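Local coordinates for protein cytokinin riboside 5'-monophosphate phosphoribohydrolase (Corynebacterium glutamicum, PDB 5ZBL) that belongs to the possible lysine decarboxylase family and has an alpha/beta fold built on a parallel sheet, at residues 152-155 against 156-160; 167-170 against 171-174. One frame throughout, in Å; residues are numbered along the deposited sequence.

Overall arrangement
Two neighbouring pieces of one chain illustrate how a helix and the connection that follows it pack back on each other. Contact 1 (152-155 with 156-160) lies within helix 149-160; contact 2 (167-170 with 171-174) begins on short helix 166-169 and runs into edge strand 173-175 of the parallel sheet. They come in series along the chain, their centres about 12 Å apart, about 22 and 16 Å from the centre of the chain. F169 makes most of the join: its CE1 lies 3.7 Å from CB of L155, and its CE2 lies 3.5 Å from OE2 of E156. L152 adds to it, CD2 to CD2 of L172 at 3.9 Å.

Contact 1. Residues 152-155 against 156-160; sequences LEML and EQMTQ
E153 and Q157, one helical turn apart, are joined both by their backbones and by their side chains. The side-chain bond runs from NE2 of Q157 to OE2 of E153 at 3.1 Å and is almost straight, 175° at the hydrogen. The carboxylate offers its anti lone pair, and the oxygen lies in the plane of the amide, although the two flat groups are turned 70° against each other. Q157 is extended beyond CG, whereas E153 bends back at chi2 (56°), bringing its carboxylate round to the amide. Beneath this pair run the regular i to i+4 bonds of an alpha helix: the N atoms of E156, Q157, M158 and T159 are satisfied by the carbonyls of L152, E153, M154 and L155.

L155 O serves two donors. Besides T159 N at 3.0 Å it receives T159 OG1 at 2.8 Å, the two arriving from opposite faces of the carbonyl plane. The hydroxyl of T159, a buried residue, is thereby satisfied within its own helix. E156 is held further along the chain: OE1 takes a 3.0 Å bond from Q160 NE2, which reaches it tilted from its own amide plane, while OE2 forms a salt bridge with R166.

On another flank the bonding gives way to sulfur and methyl groups. The methyl ends of M154 and M158 abut, and M158 SD lies 4.0 Å from L155 CD2. M154 and M158 also pack on F147 and G115 of the second subunit, which Q157 and Q160 reach as well, at P150 and S23 of that subunit. The chemistry implies that carboxylates and amides tie successive turns of the helix together, and that R166 probably tempers the charge of E156.

Contact 2. Residues 167-170 against 171-174; sequences DFFE and CLIV
F169 and L172 are the two ends of a type I beta turn, by which the chain leaves helix 166-169 and heads for strand 173-175. The closest approach between them uses backbone on one side: CB of L172 lies 3.2 Å from the carbonyl O of F169. Farther out, the leucine methyl CD2 comes obliquely to the phenylalanine ring, 4.3 Å from CE1. The CB of F169 starts away from the following segment, but with CG anti to the backbone N (chi1 -177°) the end of the ring comes nearer to L172. The ends of the turn thus meet with carbon against carbonyl and methyl against ring.

C171 turns its sulfur back toward the short helix while remaining exposed. Its SG sits 3.1 Å from O of F168 and 3.8 Å from O of D167, close to the carbonyls of the last turn. The helix itself finishes with a weak backbone bond, E170 N to D167 O at 3.5 Å.

The other side is much looser. D167 is exposed, as is E170, which follows the end of the helix and starts the path into the turn.

The packed side faces the rest of the protein. F169 and L172 both face helix 149-160, and L172 also touches W127 of helix 117-130. F168 meets W127 edge-to-face. Beyond the turn, I173 bonds through its backbone to V139 and L141, setting strand 173-175 alongside strand 139-142 at the edge of the parallel sheet, and the side chain of I173 rests on A184 and M185 of helix 178-186.

Contact 1. Residues 152-155 against 156-160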
loop_
_atom_site.group_PDB
_atom_site.type_symbol
_atom_site.label_atom_id
_atom_site.label_comp_id
_atom_site.label_asym_id
_atom_site.label_seq_id
_atom_site.Cartn_x
_atom_site.Cartn_y
_atom_site.Cartn_z
ATOM N N LEU A 152 12.017 4.697 4.648
ATOM C CA LEU A 152 12.455 4.381 5.998
ATOM C C LEU A 152 12.365 5.614 6.900
ATOM O O LEU A 152 11.946 5.508 8.062
ATOM C CB LEU A 152 13.884 3.835 5.984
ATOM C CG LEU A 152 14.082 2.404 5.474
ATOM C CD1 LEU A 152 15.539 2.068 5.718
ATOM C CD2 LEU A 152 13.192 1.392 6.160
ATOM N N GLU A 153 12.750 6.770 6.353
ATOM C CA GLU A 153 12.552 8.032 7.036
ATOM C C GLU A 153 11.095 8.224 7.415
ATOM O O GLU A 153 10.791 8.508 8.580
ATOM C CB GLU A 153 13.029 9.208 6.183
ATOM C CG GLU A 153 12.994 10.553 6.904
ATOM C CD GLU A 153 13.807 10.565 8.214
ATOM O OE1 GLU A 153 14.905 9.938 8.251
ATOM O OE2 GLU A 153 13.359 11.213 9.197
ATOM N N MET A 154 10.211 8.026 6.440
ATOM C CA MET A 154 8.798 8.142 6.678
ATOM C C MET A 154 8.366 7.247 7.833
ATOM O O MET A 154 7.645 7.725 8.690
ATOM C CB MET A 154 7.961 7.848 5.404
ATOM C CG MET A 154 6.429 8.040 5.544
ATOM S SD MET A 154 5.827 9.707 6.024
ATOM C CE MET A 154 4.150 9.358 6.516
ATOM N N LEU A 155 8.800 5.983 7.830
ATOM C CA LEU A 155 8.441 5.018 8.836
ATOM C C LEU A 155 9.023 5.333 10.195
ATOM O O LEU A 155 8.388 5.096 11.204
ATOM C CB LEU A 155 8.924 3.616 8.454
ATOM C CG LEU A 155 8.206 2.969 7.282
ATOM C CD1 LEU A 155 8.782 1.566 7.081
ATOM C CD2 LEU A 155 6.700 2.903 7.502
ATOM N N GLU A 156 10.258 5.814 10.207
ATOM C CA GLU A 156 10.906 6.286 11.436
ATOM C C GLU A 156 10.021 7.401 12.039
ATOM O O GLU A 156 9.640 7.322 13.213
ATOM C CB GLU A 156 12.333 6.747 11.116
ATOM C CG GLU A 156 13.134 7.417 12.222
ATOM C CD GLU A 156 13.151 6.595 13.488
ATOM O OE1 GLU A 156 12.953 7.175 14.599
ATOM O OE2 GLU A 156 13.311 5.358 13.354
ATOM N N GLN A 157 9.622 8.377 11.213
ATOM C CA GLN A 157 8.769 9.478 11.676
ATOM C C GLN A 157 7.381 9.024 12.155
ATOM O O GLN A 157 6.880 9.461 13.210
ATOM C CB GLN A 157 8.675 10.583 10.633
ATOM C CG GLN A 157 9.953 11.396 10.526
ATOM C CD GLN A 157 9.817 12.664 9.678
ATOM O OE1 GLN A 157 8.756 13.315 9.629
ATOM N NE2 GLN A 157 10.908 13.033 9.011
ATOM N N MET A 158 6.774 8.111 11.417
ATOM C CA MET A 158 5.529 7.539 11.868
ATOM C C MET A 158 5.673 6.845 13.246
ATOM O O MET A 158 4.739 6.868 14.029
ATOM C CB MET A 158 5.022 6.546 10.847
ATOM C CG MET A 158 4.553 7.139 9.541
ATOM S SD MET A 158 4.117 5.838 8.346
ATOM C CE MET A 158 2.657 6.605 7.687
ATOM N N THR A 159 6.814 6.199 13.499
ATOM C CA THR A 159 7.113 5.560 14.771
ATOM C C THR A 159 7.296 6.608 15.882
ATOM O O THR A 159 6.802 6.428 16.949
ATOM C CB THR A 159 8.408 4.685 14.689
ATOM O OG1 THR A 159 8.311 3.737 13.608
ATOM C CG2 THR A 159 8.637 3.921 15.999
ATOM N N GLN A 160 7.983 7.707 15.611
ATOM C CA GLN A 160 8.109 8.770 16.610
ATOM C C GLN A 160 6.766 9.461 16.942
ATOM O O GLN A 160 6.523 9.816 18.096
ATOM C CB GLN A 160 9.109 9.826 16.149
ATOM C CG GLN A 160 10.525 9.347 15.989
ATOM C CD GLN A 160 11.468 10.432 15.435
ATOM O OE1 GLN A 160 11.051 11.575 15.159
ATOM N NE2 GLN A 160 12.753 10.062 15.262
#

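Contact 2. Residues 167-170 against 171-174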
loop_
_atom_site.group_PDB
_atom_site.type_symbol
_atom_site.label_atom_id
_atom_site.label_comp_id
_atom_site.label_asym_id
_atom_site.label_seq_id
_atom_site.Cartn_x
_atom_site.Cartn_y
_atom_site.Cartn_z
ATOM N N ASP A 167 8.763 -1.729 18.005
ATOM C CA ASP A 167 8.960 -3.182 17.939
ATOM C C ASP A 167 8.832 -3.722 16.517
ATOM O O ASP A 167 9.690 -4.481 16.043
ATOM C CB ASP A 167 7.905 -3.897 18.814
ATOM C CG ASP A 167 8.506 -4.900 19.773
ATOM O OD1 ASP A 167 9.747 -4.930 19.932
ATOM O OD2 ASP A 167 7.714 -5.648 20.392
ATOM N N PHE A 168 7.726 -3.348 15.870
ATOM C CA PHE A 168 7.354 -3.869 14.562
ATOM C C PHE A 168 8.395 -3.495 13.518
ATOM O O PHE A 168 8.960 -4.362 12.884
ATOM C CB PHE A 168 5.984 -3.338 14.119
ATOM C CG PHE A 168 5.585 -3.802 12.757
ATOM C CD1 PHE A 168 5.314 -5.149 12.535
ATOM C CD2 PHE A 168 5.526 -2.916 11.684
ATOM C CE1 PHE A 168 4.967 -5.603 11.272
ATOM C CE2 PHE A 168 5.176 -3.360 10.417
ATOM C CZ PHE A 168 4.896 -4.705 10.215
ATOM N N PHE A 169 8.642 -2.196 13.394
ATOM C CA PHE A 169 9.619 -1.600 12.468
ATOM C C PHE A 169 10.943 -2.348 12.386
ATOM O O PHE A 169 11.464 -2.496 11.299
ATOM C CB PHE A 169 9.875 -0.128 12.911
ATOM C CG PHE A 169 10.810 0.677 12.013
ATOM C CD1 PHE A 169 10.739 0.607 10.622
ATOM C CD2 PHE A 169 11.735 1.557 12.579
ATOM C CE1 PHE A 169 11.587 1.380 9.826
ATOM C CE2 PHE A 169 12.582 2.322 11.787
ATOM C CZ PHE A 169 12.506 2.242 10.409
ATOM N N GLU A 170 11.459 -2.839 13.521
ATOM C CA GLU A 170 12.892 -3.202 13.667
ATOM C C GLU A 170 13.322 -4.645 13.295
ATOM O O GLU A 170 14.502 -4.965 13.356
ATOM C CB GLU A 170 13.349 -2.840 15.103
ATOM C CG GLU A 170 14.852 -2.921 15.416
ATOM C CD GLU A 170 15.787 -2.347 14.340
ATOM O OE1 GLU A 170 15.666 -1.146 14.009
ATOM O OE2 GLU A 170 16.669 -3.095 13.845
ATOM N N CYS A 171 12.391 -5.504 12.889
ATOM C CA CYS A 171 12.730 -6.856 12.352
ATOM C C CYS A 171 12.725 -6.871 10.800
ATOM O O CYS A 171 12.740 -7.923 10.149
ATOM C CB CYS A 171 11.752 -7.883 12.929
ATOM S SG CYS A 171 10.174 -7.127 13.384
ATOM N N LEU A 172 12.730 -5.668 10.238
ATOM C CA LEU A 172 12.684 -5.422 8.818
ATOM C C LEU A 172 14.081 -5.575 8.199
ATOM O O LEU A 172 15.007 -4.906 8.631
ATOM C CB LEU A 172 12.188 -3.976 8.611
ATOM C CG LEU A 172 12.197 -3.467 7.187
ATOM C CD1 LEU A 172 11.348 -4.390 6.322
ATOM C CD2 LEU A 172 11.701 -2.035 7.160
ATOM N N ILE A 173 14.232 -6.415 7.181
ATOM C CA ILE A 173 15.534 -6.533 6.499
ATOM C C ILE A 173 15.642 -5.439 5.455
ATOM O O ILE A 173 14.721 -5.210 4.706
ATOM C CB ILE A 173 15.722 -7.925 5.865
ATOM C CG1 ILE A 173 15.644 -9.036 6.938
ATOM C CG2 ILE A 173 17.039 -8.026 5.171
ATOM C CD1 ILE A 173 15.094 -10.320 6.380
ATOM N N VAL A 174 16.750 -4.719 5.461
ATOM C CA VAL A 174 17.058 -3.685 4.456
ATOM C C VAL A 174 18.495 -3.888 3.934
ATOM O O VAL A 174 19.421 -3.734 4.682
ATOM C CB VAL A 174 16.974 -2.279 5.077
ATOM C CG1 VAL A 174 17.253 -1.192 4.015
ATOM C CG2 VAL A 174 15.621 -2.097 5.759
#